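Long-range contacts in spore germination protein B3 (Bacillus subtilis subsp. subtilis, PDB 3N54), which takes part in the spore's germination response to the mixture of L-asparagine, glucose, fructose and potassium ions, as a membrane lipoprotein of the GerABKC family: residues R9-D14 with Y21-Q26; Q26-Q31 with V44-H49; A108-A113 with A169-K174; M216-K221 with N278-K283; H223-E228 with L257-N262. All coordinates share one frame; numbering follows the deposited sequence.

Contact 1 (R9-D14 with Y21-Q26); sequences RGLAID and YKLTYQ
The ring of Y25 carries the methyl of L11 on one face: CD1 of L11 stands over the ring centre, 3.6 Å from the centroid and only 7° from the ring normal, a close CH-pi contact. With CG anti to the backbone N (chi1 174°), L11 brings one of its two methyls, CD1, over the ring. The guanidinium of R9 comes obliquely to the same ring, NH2 of R9 lying 3.5 Å from CE2 of Y25 with the two planes 10° apart. A long, flexible arginine suits this place, since its flat end can reach an aromatic on the next strand. Further along this face I13 and L23 run side by side, CG2 of I13 4.1 Å from CD1 of L23. The opposite face bears A12, D14, K22, T24 and Q26, a mostly polar set in keeping with a surface position. There a water lies within bonding distance of OD2 of D14, the carbonyl O of K22 and OG1 of T24, between the two strands. G10 has no side chain, and CB and CG of Q26 rest against its carbonyl group. Between the two strands six backbone hydrogen bonds join G10, A12 and D14 to Q26, T24 and K22, the pairing of a regular antiparallel hairpin. Strand 8-15 forms one edge of a three-stranded antiparallel sheet and strand 21-28 its middle, bonded on its other side to strand 46-55, whose K51 makes a cation-pi contact with Y25.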
# COMPACT_ATOMS: atom_id res chain seq x y z
N ARG A 9 -8.16 -23.69 -27.24
CA ARG A 9 -7.34 -24.12 -26.12
C ARG A 9 -7.43 -25.61 -25.83
O ARG A 9 -8.48 -26.23 -26.03
CB ARG A 9 -7.72 -23.32 -24.86
CG ARG A 9 -7.01 -21.98 -24.78
CD ARG A 9 -7.61 -21.06 -23.72
NE ARG A 9 -7.55 -21.60 -22.36
CZ ARG A 9 -8.60 -21.98 -21.63
NH1 ARG A 9 -9.85 -21.91 -22.09
NH2 ARG A 9 -8.40 -22.44 -20.39
N GLY A 10 -6.31 -26.15 -25.37
CA GLY A 10 -6.21 -27.55 -24.97
C GLY A 10 -5.56 -27.64 -23.61
O GLY A 10 -5.06 -26.64 -23.09
N LEU A 11 -5.53 -28.84 -23.04
CA LEU A 11 -4.98 -29.05 -21.71
C LEU A 11 -4.34 -30.42 -21.57
O LEU A 11 -4.93 -31.43 -21.96
CB LEU A 11 -6.08 -28.91 -20.66
CG LEU A 11 -5.72 -29.24 -19.21
CD1 LEU A 11 -4.61 -28.31 -18.69
CD2 LEU A 11 -6.96 -29.16 -18.33
N ALA A 12 -3.13 -30.44 -21.00
CA ALA A 12 -2.44 -31.66 -20.65
C ALA A 12 -2.49 -31.78 -19.13
O ALA A 12 -2.19 -30.80 -18.43
CB ALA A 12 -1.00 -31.63 -21.12
N ILE A 13 -2.90 -32.94 -18.62
CA ILE A 13 -2.85 -33.19 -17.19
C ILE A 13 -1.93 -34.37 -16.94
O ILE A 13 -2.13 -35.46 -17.50
CB ILE A 13 -4.23 -33.50 -16.55
CG1 ILE A 13 -5.29 -32.48 -16.99
CG2 ILE A 13 -4.09 -33.51 -15.02
CD1 ILE A 13 -6.64 -32.68 -16.31
N ASP A 14 -0.91 -34.14 -16.12
CA ASP A 14 0.08 -35.14 -15.77
C ASP A 14 0.27 -35.25 -14.26
O ASP A 14 -0.07 -34.34 -13.49
CB ASP A 14 1.44 -34.77 -16.37
CG ASP A 14 1.54 -35.07 -17.84
OD1 ASP A 14 1.41 -36.26 -18.20
OD2 ASP A 14 1.79 -34.13 -18.63
N TYR A 21 0.74 -32.83 -9.36
CA TYR A 21 -0.03 -32.64 -10.56
C TYR A 21 0.57 -31.48 -11.34
O TYR A 21 1.00 -30.48 -10.76
CB TYR A 21 -1.49 -32.42 -10.21
CG TYR A 21 -2.08 -33.65 -9.61
CD1 TYR A 21 -2.20 -33.79 -8.23
CD2 TYR A 21 -2.46 -34.72 -10.41
CE1 TYR A 21 -2.72 -34.96 -7.68
CE2 TYR A 21 -2.97 -35.87 -9.88
CZ TYR A 21 -3.11 -35.99 -8.51
OH TYR A 21 -3.61 -37.14 -7.98
N LYS A 22 0.62 -31.64 -12.66
CA LYS A 22 1.08 -30.60 -13.55
C LYS A 22 0.07 -30.46 -14.67
O LYS A 22 -0.11 -31.38 -15.46
CB LYS A 22 2.47 -30.89 -14.11
CG LYS A 22 3.06 -29.70 -14.87
CD LYS A 22 4.53 -29.88 -15.25
CE LYS A 22 4.70 -30.78 -16.47
NZ LYS A 22 6.07 -30.63 -17.10
N LEU A 23 -0.63 -29.33 -14.69
CA LEU A 23 -1.56 -29.00 -15.75
C LEU A 23 -0.86 -28.03 -16.68
O LEU A 23 -0.43 -26.97 -16.25
CB LEU A 23 -2.83 -28.36 -15.21
CG LEU A 23 -3.86 -29.28 -14.57
CD1 LEU A 23 -3.37 -29.85 -13.25
CD2 LEU A 23 -5.17 -28.53 -14.37
N THR A 24 -0.71 -28.41 -17.95
CA THR A 24 -0.12 -27.52 -18.94
C THR A 24 -1.18 -27.17 -19.97
O THR A 24 -1.59 -28.01 -20.77
CB THR A 24 1.09 -28.16 -19.65
OG1 THR A 24 2.00 -28.69 -18.69
CG2 THR A 24 1.83 -27.11 -20.52
N TYR A 25 -1.65 -25.92 -19.93
CA TYR A 25 -2.61 -25.44 -20.91
C TYR A 25 -1.89 -25.22 -22.24
O TYR A 25 -0.67 -25.07 -22.28
CB TYR A 25 -3.30 -24.17 -20.41
CG TYR A 25 -4.30 -24.47 -19.32
CD1 TYR A 25 -3.89 -24.69 -18.01
CD2 TYR A 25 -5.66 -24.54 -19.61
CE1 TYR A 25 -4.81 -24.97 -17.01
CE2 TYR A 25 -6.59 -24.82 -18.62
CZ TYR A 25 -6.16 -25.03 -17.32
OH TYR A 25 -7.08 -25.31 -16.35
N GLN A 26 -2.66 -25.24 -23.32
CA GLN A 26 -2.12 -25.20 -24.67
C GLN A 26 -2.90 -24.25 -25.57
O GLN A 26 -4.13 -24.23 -25.54
CB GLN A 26 -2.18 -26.60 -25.29
CG GLN A 26 -1.60 -27.74 -24.43
CD GLN A 26 -0.10 -27.66 -24.27
OE1 GLN A 26 0.48 -28.25 -23.35
NE2 GLN A 26 0.55 -26.94 -25.17
O HOH W 1 1.12 -31.27 -17.79

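Contact 2 (Q26-Q31 with V44-H49); sequences QNLLPQ and VNVTSH
Q26 pairs with H49 and L28 with V46, the side chains of the latter pair diverging, in an antiparallel arrangement that sets the single residue N27 against both T47 and S48, a surplus consistent with a beta bulge, with backbone bonds from N27 N to S48 O, from T47 N to N27 O and, nearly straight at 173°, from L29 N to N45 O. The carbonyl O of N27 takes several neighbours. T47 N comes in nearly along the C=O axis, OG1 of T47 adds a weak bond to N27 O at 3.3 Å, and CB of V46 lies 3.2 Å from that same N27 O. Threonine suits the corner because its two branches do different work. OG1 occupies the crowded position between N and carbonyl carbon (chi1 57°) and turns to N27, while CG2 of T47 meets CD1 of L29 at 3.4 Å, tighter than usual for two methyls, and also touches CD of P30. CD2 of L29 lies on CB of N45, so the leucine is gripped by both branches. Within the pairing Q26 runs alongside H49, its CD at the edge of the imidazole and the two planes nearly perpendicular. Strand pairing here thus rests chiefly on backbone polarity, with a small apolar cluster around L29 helping to hold the chain as the regular strand gives out at the protein's surface.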
# COMPACT_ATOMS: atom_id res chain seq x y z
N GLN A 26 -2.66 -25.24 -23.32
CA GLN A 26 -2.12 -25.20 -24.67
C GLN A 26 -2.90 -24.25 -25.57
O GLN A 26 -4.13 -24.23 -25.54
CB GLN A 26 -2.18 -26.60 -25.29
CG GLN A 26 -1.60 -27.74 -24.43
CD GLN A 26 -0.10 -27.66 -24.27
OE1 GLN A 26 0.48 -28.25 -23.35
NE2 GLN A 26 0.55 -26.94 -25.17
N ASN A 27 -2.17 -23.47 -26.35
CA ASN A 27 -2.77 -22.59 -27.34
C ASN A 27 -2.67 -23.32 -28.66
O ASN A 27 -1.60 -23.39 -29.27
CB ASN A 27 -2.03 -21.25 -27.35
CG ASN A 27 -2.12 -20.52 -26.02
OD1 ASN A 27 -1.10 -20.13 -25.43
ND2 ASN A 27 -3.33 -20.36 -25.52
N LEU A 28 -3.79 -23.88 -29.11
CA LEU A 28 -3.78 -24.76 -30.28
C LEU A 28 -3.52 -23.99 -31.57
O LEU A 28 -4.05 -22.89 -31.78
CB LEU A 28 -5.08 -25.57 -30.38
CG LEU A 28 -5.44 -26.40 -29.13
CD1 LEU A 28 -6.73 -27.15 -29.37
CD2 LEU A 28 -4.31 -27.35 -28.74
N LEU A 29 -2.70 -24.58 -32.43
CA LEU A 29 -2.34 -23.99 -33.71
C LEU A 29 -3.56 -24.01 -34.62
O LEU A 29 -4.21 -25.03 -34.74
CB LEU A 29 -1.20 -24.79 -34.35
CG LEU A 29 -0.56 -24.22 -35.62
CD1 LEU A 29 0.14 -22.91 -35.33
CD2 LEU A 29 0.41 -25.24 -36.23
N PRO A 30 -3.91 -22.86 -35.22
CA PRO A 30 -5.06 -22.86 -36.13
C PRO A 30 -4.85 -23.82 -37.30
O PRO A 30 -3.81 -23.75 -37.97
CB PRO A 30 -5.14 -21.41 -36.62
CG PRO A 30 -4.42 -20.61 -35.60
CD PRO A 30 -3.36 -21.50 -35.03
N GLN A 31 -5.80 -24.72 -37.53
CA GLN A 31 -5.72 -25.69 -38.63
C GLN A 31 -6.47 -25.17 -39.85
O GLN A 31 -7.51 -24.53 -39.72
CB GLN A 31 -6.29 -27.04 -38.20
CG GLN A 31 -6.28 -28.11 -39.31
CD GLN A 31 -6.97 -29.41 -38.89
OE1 GLN A 31 -7.20 -29.65 -37.70
NE2 GLN A 31 -7.28 -30.25 -39.87
N VAL A 44 -2.49 -31.70 -31.57
CA VAL A 44 -1.25 -31.71 -30.81
C VAL A 44 -0.38 -30.49 -31.09
O VAL A 44 0.42 -30.09 -30.23
CB VAL A 44 -0.45 -33.01 -31.12
CG1 VAL A 44 1.04 -32.82 -30.85
CG2 VAL A 44 -1.03 -34.17 -30.32
N ASN A 45 -0.52 -29.90 -32.27
CA ASN A 45 0.29 -28.75 -32.63
C ASN A 45 -0.21 -27.49 -31.93
O ASN A 45 -1.41 -27.21 -31.92
CB ASN A 45 0.31 -28.56 -34.14
CG ASN A 45 0.96 -29.72 -34.85
OD1 ASN A 45 0.31 -30.45 -35.59
ND2 ASN A 45 2.25 -29.91 -34.61
N VAL A 46 0.72 -26.74 -31.35
CA VAL A 46 0.39 -25.53 -30.63
C VAL A 46 1.20 -24.38 -31.18
O VAL A 46 2.23 -24.58 -31.82
CB VAL A 46 0.69 -25.68 -29.12
CG1 VAL A 46 -0.07 -26.86 -28.53
CG2 VAL A 46 2.19 -25.85 -28.87
N THR A 47 0.71 -23.17 -30.96
CA THR A 47 1.47 -21.98 -31.29
C THR A 47 2.44 -21.76 -30.14
O THR A 47 3.59 -21.39 -30.34
CB THR A 47 0.57 -20.75 -31.47
OG1 THR A 47 -0.19 -20.55 -30.27
CG2 THR A 47 -0.38 -20.96 -32.64
N SER A 48 1.95 -22.01 -28.93
CA SER A 48 2.76 -21.94 -27.73
C SER A 48 2.05 -22.73 -26.63
O SER A 48 0.87 -23.04 -26.75
CB SER A 48 2.92 -20.50 -27.28
OG SER A 48 1.69 -19.98 -26.79
N HIS A 49 2.79 -23.04 -25.57
CA HIS A 49 2.18 -23.62 -24.38
C HIS A 49 1.57 -22.46 -23.62
O HIS A 49 2.06 -21.35 -23.70
CB HIS A 49 3.20 -24.36 -23.52
CG HIS A 49 3.91 -25.46 -24.26
ND1 HIS A 49 5.25 -25.40 -24.57
CD2 HIS A 49 3.44 -26.61 -24.79
CE1 HIS A 49 5.58 -26.49 -25.24
NE2 HIS A 49 4.51 -27.24 -25.39

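Contact 3 (A108-A113 with A169-K174); sequences AARGNA and AVKNEK
Two basic residues lie against each other here, R110 and K171, and they meet through their carbon chains: CD of R110 is 3.8 Å from CD of K171. The setting is a pair of parallel neighbours, strands 105-109 and 165-172, joined in sequence through helix 152-160 as in a beta-alpha-beta crossover, at the middle of a mixed five-stranded sheet. The pairing is short. V170 N bonds A108 O at 2.8 Å and R110 N bonds V170 O at 3.0 Å, so V170 is held through both its N-H and its carbonyl, as expected of parallel strands; after R110 segment 108-113 departs. R110 has CG beside the backbone N and stays extended from CG to NE, a shape that carries its guanidinium past A169, with NE of R110 4.3 Å from CB of A169. The charge finds its mate beyond, in a salt bridge from NE to D180 of the adjoining strand 177-186. K171 also touches D180, while its amino end leads away from R110. Small residues suit the buried sheet. A108 and A169 point to one face, where A169 and R110 share F195 as a neighbour; A109 and V170 point to the other, against L76 and V116. Alanine's short side chain lets the covering groups come close to the backbone, and a branched valine fills more of the layer. V170 turns CG2 between its backbone N and carbonyl carbon, and this methyl packs 3.5 Å from the carbonyl O of A108.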
# COMPACT_ATOMS: atom_id res chain seq x y z
N ALA A 108 1.47 -5.15 -0.20
CA ALA A 108 2.64 -5.03 -1.04
C ALA A 108 3.83 -5.68 -0.37
O ALA A 108 3.99 -5.62 0.85
CB ALA A 108 2.94 -3.56 -1.33
N ALA A 109 4.66 -6.33 -1.17
CA ALA A 109 5.89 -6.91 -0.67
C ALA A 109 7.07 -6.14 -1.24
O ALA A 109 7.07 -5.76 -2.40
CB ALA A 109 6.00 -8.38 -1.07
N ARG A 110 8.06 -5.89 -0.40
CA ARG A 110 9.33 -5.43 -0.89
C ARG A 110 9.97 -6.70 -1.41
O ARG A 110 9.98 -7.72 -0.71
CB ARG A 110 10.16 -4.81 0.23
CG ARG A 110 9.57 -3.52 0.76
CD ARG A 110 10.24 -3.10 2.05
NE ARG A 110 9.69 -1.85 2.57
CZ ARG A 110 10.15 -0.64 2.29
NH1 ARG A 110 11.20 -0.46 1.48
NH2 ARG A 110 9.57 0.43 2.83
N GLY A 111 10.46 -6.68 -2.64
CA GLY A 111 11.00 -7.89 -3.24
C GLY A 111 9.88 -8.85 -3.62
O GLY A 111 8.75 -8.44 -3.87
N ASN A 112 10.21 -10.13 -3.63
CA ASN A 112 9.31 -11.19 -4.07
C ASN A 112 8.24 -11.57 -3.03
O ASN A 112 8.56 -11.88 -1.88
CB ASN A 112 10.17 -12.40 -4.49
CG ASN A 112 9.37 -13.62 -4.82
OD1 ASN A 112 8.99 -14.39 -3.93
ND2 ASN A 112 9.12 -13.84 -6.11
N ALA A 113 6.98 -11.53 -3.44
CA ALA A 113 5.84 -11.84 -2.56
C ALA A 113 5.80 -13.29 -2.08
O ALA A 113 5.44 -13.55 -0.93
CB ALA A 113 4.53 -11.50 -3.27
N ALA A 169 3.15 -2.31 3.28
CA ALA A 169 4.23 -3.14 2.76
C ALA A 169 4.69 -4.15 3.80
O ALA A 169 4.60 -3.89 5.00
CB ALA A 169 5.39 -2.28 2.31
N VAL A 170 5.14 -5.31 3.34
CA VAL A 170 5.76 -6.32 4.20
C VAL A 170 7.12 -6.72 3.63
O VAL A 170 7.34 -6.63 2.42
CB VAL A 170 4.90 -7.58 4.38
CG1 VAL A 170 3.57 -7.22 5.02
CG2 VAL A 170 4.68 -8.26 3.04
N LYS A 171 8.03 -7.14 4.50
CA LYS A 171 9.36 -7.54 4.07
C LYS A 171 9.83 -8.76 4.84
O LYS A 171 9.63 -8.84 6.06
CB LYS A 171 10.36 -6.39 4.26
CG LYS A 171 11.80 -6.70 3.79
CD LYS A 171 12.65 -5.43 3.76
CE LYS A 171 14.08 -5.69 3.30
NZ LYS A 171 14.96 -6.21 4.39
N ASN A 172 10.44 -9.69 4.12
CA ASN A 172 11.01 -10.87 4.72
C ASN A 172 12.44 -10.52 5.14
O ASN A 172 13.36 -10.61 4.34
CB ASN A 172 10.98 -12.03 3.72
CG ASN A 172 10.99 -13.39 4.38
OD1 ASN A 172 10.63 -13.53 5.54
ND2 ASN A 172 11.38 -14.41 3.62
N GLU A 173 12.61 -10.09 6.39
CA GLU A 173 13.91 -9.62 6.89
C GLU A 173 14.79 -10.76 7.42
O GLU A 173 15.31 -10.69 8.54
CB GLU A 173 13.72 -8.55 7.98
CG GLU A 173 12.87 -7.36 7.53
CD GLU A 173 12.76 -6.26 8.59
OE1 GLU A 173 11.92 -5.35 8.40
OE2 GLU A 173 13.50 -6.30 9.59
N LYS A 174 14.95 -11.79 6.60
CA LYS A 174 15.76 -12.97 6.94
C LYS A 174 15.52 -13.46 8.39
O LYS A 174 16.46 -13.53 9.18
CB LYS A 174 17.26 -12.69 6.70
CG LYS A 174 17.68 -12.58 5.22
CD LYS A 174 17.27 -11.27 4.53
CE LYS A 174 18.00 -10.06 5.10
NZ LYS A 174 17.56 -8.81 4.42

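Contact 4 (M216-K221 with N278-K283); sequences MPTTDK and NIFEKK
M216 slides past F280, its SD lying at the edge of the ring, 3.7 Å from CD1 of F280 and 76° off the ring normal, in a Met-aromatic contact. With CG anti to the backbone N (chi1 175°), the thioether leaves strand 215-220 for helix 271-299, and SD also packs on the carbonyl O of F280, 3.4 Å away. The long, pliant methionine serves a second neighbour too, since its CG touches CD and CE of K283. An alanine at M216 would lack CG, SD and CE, and would probably open a gap beside the K283 side chain and beside CD1 and the carbonyl O of F280, with T218 the main cover left to the ring and the lysine on this strand. T218 offers CG2 to CE1 of F280 at 3.6 Å, while its CB lies 3.7 Å from CD of K283. Further along the strand, I279 crosses D220 at about a right angle, CD1 of I279 coming 3.4 Å from OD2 of D220. The contact is thus van der Waals packing without hydrogen bonds across it; K283 contributes its methylenes, D220 its CB and carboxylate side, and their charges are settled in salt bridges with D287 and R275 of the same helix.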
# COMPACT_ATOMS: atom_id res chain seq x y z
N MET A 216 6.88 7.95 19.58
CA MET A 216 7.96 8.78 19.04
C MET A 216 9.11 8.77 20.04
O MET A 216 9.02 9.41 21.08
CB MET A 216 7.50 10.22 18.80
CG MET A 216 8.63 11.15 18.35
SD MET A 216 8.17 12.89 18.27
CE MET A 216 7.09 12.93 16.86
N PRO A 217 10.18 8.02 19.74
CA PRO A 217 11.37 8.05 20.58
C PRO A 217 12.35 9.11 20.10
O PRO A 217 12.63 9.19 18.90
CB PRO A 217 11.97 6.65 20.40
CG PRO A 217 11.53 6.23 19.03
CD PRO A 217 10.31 7.03 18.65
N THR A 218 12.87 9.91 21.02
CA THR A 218 13.88 10.90 20.68
C THR A 218 14.74 11.19 21.92
O THR A 218 14.82 10.35 22.82
CB THR A 218 13.23 12.19 20.09
OG1 THR A 218 14.26 13.05 19.58
CG2 THR A 218 12.41 12.93 21.14
N THR A 219 15.40 12.34 21.95
CA THR A 219 16.25 12.68 23.07
C THR A 219 16.13 14.15 23.47
O THR A 219 15.74 15.00 22.66
CB THR A 219 17.73 12.41 22.75
OG1 THR A 219 18.08 13.08 21.53
CG2 THR A 219 17.99 10.92 22.59
N ASP A 220 16.43 14.41 24.73
CA ASP A 220 16.51 15.76 25.27
C ASP A 220 17.88 15.87 25.92
O ASP A 220 18.11 15.28 26.97
CB ASP A 220 15.40 16.02 26.28
CG ASP A 220 15.56 17.37 26.97
OD1 ASP A 220 15.15 17.50 28.14
OD2 ASP A 220 16.10 18.31 26.34
N LYS A 221 18.78 16.62 25.29
CA LYS A 221 20.16 16.76 25.76
C LYS A 221 20.83 15.39 25.95
O LYS A 221 21.53 15.16 26.94
CB LYS A 221 20.21 17.61 27.05
CG LYS A 221 19.82 19.07 26.84
CD LYS A 221 19.59 19.79 28.17
CE LYS A 221 19.47 21.30 28.00
NZ LYS A 221 20.80 21.99 27.97
N ASN A 278 7.56 20.57 23.12
CA ASN A 278 8.16 21.31 22.02
C ASN A 278 9.15 20.45 21.23
O ASN A 278 9.19 20.53 20.00
CB ASN A 278 8.86 22.58 22.53
CG ASN A 278 9.11 23.59 21.42
OD1 ASN A 278 8.18 24.03 20.74
ND2 ASN A 278 10.37 23.97 21.24
N ILE A 279 9.92 19.64 21.94
CA ILE A 279 10.90 18.75 21.31
C ILE A 279 10.20 17.72 20.42
O ILE A 279 10.60 17.51 19.28
CB ILE A 279 11.78 18.02 22.35
CG1 ILE A 279 12.65 19.02 23.11
CG2 ILE A 279 12.67 16.99 21.68
CD1 ILE A 279 13.52 18.39 24.17
N PHE A 280 9.15 17.09 20.95
CA PHE A 280 8.38 16.11 20.18
C PHE A 280 7.69 16.76 18.98
O PHE A 280 7.68 16.21 17.89
CB PHE A 280 7.32 15.43 21.05
CG PHE A 280 7.88 14.59 22.17
CD1 PHE A 280 8.74 13.53 21.90
CD2 PHE A 280 7.50 14.81 23.48
CE1 PHE A 280 9.25 12.75 22.93
CE2 PHE A 280 7.99 14.03 24.51
CZ PHE A 280 8.87 12.99 24.23
N GLU A 281 7.10 17.93 19.21
CA GLU A 281 6.41 18.69 18.16
C GLU A 281 7.33 19.03 17.01
O GLU A 281 6.99 18.79 15.85
CB GLU A 281 5.82 19.98 18.73
CG GLU A 281 4.58 19.80 19.59
CD GLU A 281 4.32 20.97 20.53
OE1 GLU A 281 4.91 22.06 20.32
OE2 GLU A 281 3.53 20.81 21.47
N LYS A 282 8.49 19.58 17.33
CA LYS A 282 9.47 19.97 16.31
C LYS A 282 9.97 18.77 15.51
O LYS A 282 10.20 18.88 14.31
CB LYS A 282 10.66 20.71 16.94
CG LYS A 282 10.38 22.16 17.32
CD LYS A 282 11.63 22.84 17.88
CE LYS A 282 11.48 24.35 17.91
NZ LYS A 282 12.73 25.04 18.34
N LYS A 283 10.13 17.63 16.18
CA LYS A 283 10.58 16.41 15.50
C LYS A 283 9.55 15.96 14.46
O LYS A 283 9.90 15.66 13.32
CB LYS A 283 10.87 15.28 16.49
CG LYS A 283 11.20 13.96 15.81
CD LYS A 283 11.83 12.96 16.76
CE LYS A 283 11.94 11.58 16.11
NZ LYS A 283 12.58 11.62 14.76

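Contact 5 (H223-E228 with L257-N262); sequences HPITFE and LTEDQN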
# COMPACT_ATOMS: atom_id res chain seq x y z
N HIS A 223 19.41 12.48 26.55
CA HIS A 223 18.64 11.53 27.35
C HIS A 223 17.41 11.04 26.60
O HIS A 223 16.62 11.85 26.15
CB HIS A 223 18.19 12.18 28.66
CG HIS A 223 19.32 12.69 29.49
ND1 HIS A 223 20.30 11.86 29.99
CD2 HIS A 223 19.61 13.94 29.93
CE1 HIS A 223 21.16 12.59 30.69
NE2 HIS A 223 20.77 13.85 30.67
N PRO A 224 17.25 9.71 26.48
CA PRO A 224 16.08 9.17 25.78
C PRO A 224 14.75 9.61 26.37
O PRO A 224 14.55 9.57 27.58
CB PRO A 224 16.25 7.66 25.93
CG PRO A 224 17.69 7.45 26.05
CD PRO A 224 18.22 8.64 26.80
N ILE A 225 13.85 10.06 25.50
CA ILE A 225 12.48 10.38 25.89
C ILE A 225 11.55 9.82 24.82
O ILE A 225 11.87 9.86 23.64
CB ILE A 225 12.25 11.90 26.10
CG1 ILE A 225 12.66 12.71 24.86
CG2 ILE A 225 13.02 12.39 27.32
CD1 ILE A 225 12.36 14.19 24.98
N THR A 226 10.42 9.27 25.26
CA THR A 226 9.45 8.68 24.34
C THR A 226 8.06 9.22 24.62
O THR A 226 7.68 9.40 25.78
CB THR A 226 9.44 7.14 24.43
OG1 THR A 226 10.72 6.63 24.04
CG2 THR A 226 8.40 6.56 23.51
N PHE A 227 7.32 9.48 23.54
CA PHE A 227 5.97 9.99 23.61
C PHE A 227 5.03 8.99 22.93
O PHE A 227 5.07 8.83 21.72
CB PHE A 227 5.90 11.35 22.92
CG PHE A 227 4.53 11.97 22.92
CD1 PHE A 227 4.09 12.71 24.01
CD2 PHE A 227 3.68 11.84 21.83
CE1 PHE A 227 2.82 13.29 24.02
CE2 PHE A 227 2.43 12.42 21.82
CZ PHE A 227 2.00 13.14 22.92
N GLU A 228 4.20 8.31 23.73
CA GLU A 228 3.26 7.32 23.22
C GLU A 228 1.90 7.96 23.00
O GLU A 228 1.33 8.55 23.91
CB GLU A 228 3.13 6.14 24.20
CG GLU A 228 2.31 4.97 23.64
CD GLU A 228 2.05 3.86 24.65
OE1 GLU A 228 2.16 4.11 25.87
OE2 GLU A 228 1.71 2.74 24.22
N LEU A 257 4.29 9.72 28.46
CA LEU A 257 5.72 9.97 28.40
C LEU A 257 6.55 8.90 29.12
O LEU A 257 6.08 8.28 30.07
CB LEU A 257 6.00 11.36 29.00
CG LEU A 257 7.45 11.87 29.04
CD1 LEU A 257 7.46 13.39 29.07
CD2 LEU A 257 8.20 11.31 30.24
N THR A 258 7.77 8.68 28.63
CA THR A 258 8.75 7.79 29.26
C THR A 258 10.08 8.56 29.32
O THR A 258 10.41 9.28 28.39
CB THR A 258 8.90 6.47 28.50
OG1 THR A 258 7.63 5.81 28.45
CG2 THR A 258 9.90 5.56 29.19
N GLU A 259 10.82 8.39 30.42
CA GLU A 259 11.98 9.23 30.73
C GLU A 259 13.29 8.53 31.10
O GLU A 259 13.33 7.31 31.32
CB GLU A 259 11.60 10.18 31.88
CG GLU A 259 11.31 11.61 31.47
CD GLU A 259 12.56 12.46 31.36
OE1 GLU A 259 13.53 12.23 32.11
OE2 GLU A 259 12.56 13.39 30.52
N ASP A 260 14.34 9.34 31.17
CA ASP A 260 15.69 8.96 31.60
C ASP A 260 16.42 10.24 32.04
O ASP A 260 16.46 11.22 31.30
CB ASP A 260 16.47 8.26 30.48
CG ASP A 260 16.13 6.78 30.37
OD1 ASP A 260 16.25 6.07 31.39
OD2 ASP A 260 15.76 6.33 29.26
N GLN A 261 17.00 10.23 33.25
CA GLN A 261 17.62 11.43 33.86
C GLN A 261 16.62 12.60 33.98
O GLN A 261 16.41 13.31 32.99
CB GLN A 261 18.89 11.88 33.11
CG GLN A 261 20.22 11.48 33.78
CD GLN A 261 20.59 10.01 33.63
OE1 GLN A 261 21.59 9.56 34.19
NE2 GLN A 261 19.80 9.27 32.86
N ASN A 262 16.00 12.83 35.14
CA ASN A 262 16.17 12.07 36.40
C ASN A 262 17.59 12.15 36.96
O ASN A 262 17.79 12.06 38.18
CB ASN A 262 15.73 10.61 36.25
CG ASN A 262 14.44 10.46 35.48
OD1 ASN A 262 14.38 9.73 34.48
ND2 ASN A 262 13.39 11.15 35.92
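At the open end of the hairpin formed by strands 223-240 and 245-258, T226 pairs with T258 through two backbone hydrogen bonds, T226 N to T258 O at 3.1 Å and T258 N to T226 O at 2.9 Å. The two threonines put their beta-branched side chains on the same face, CB to CB 4.2 Å, a residue type well suited to an exposed strand. Beyond this pair segment 257-262 leaves regular strand, and side chains take over. CB of Q261 sits above the centre of the H223 ring, 3.4 Å from its centroid, in a CH-pi contact; the Q261 amide lies only 4° from parallel to the imidazole. CB of H223 meanwhile rests on D260 O at 3.3 Å. An alanine at H223 would keep that last contact but remove the ring, and Q261 would probably be left without its flat support and free to turn. Between these ends, P224 CB approaches D260 OD2 at 3.6 Å, and I225 runs alongside E259, CG2 of I225 3.4 Å from OE2 of E259. I225 and L257 also reach L276 of helix 271-299. The arrangement is that of a long antiparallel beta hairpin, fraying at its mouth, in a sheet covered on one face by a helix.

Overall arrangement
Contacts 1 and 2 lie on one small antiparallel sheet at the surface and share Q26 and strand 21-28, the first as regular pairing, the second where it breaks down. Contact 3 is the buried one, nearer the chain's centre, where small side chains cover parallel strands and R110 has its salt bridge with D180. Contacts 4 and 5 sit on the opposite side of the chain's centre from contacts 1 and 2, about 61 Å and 63 Å from contact 1 between centres. They touch: strands 215-220 and 223-240 are bonded neighbours, and F280 packs on I225 and F227. Contact 5 is a surface hairpin end held partly by backbone bonds, contact 4 a partly buried strand-helix face held by side chains.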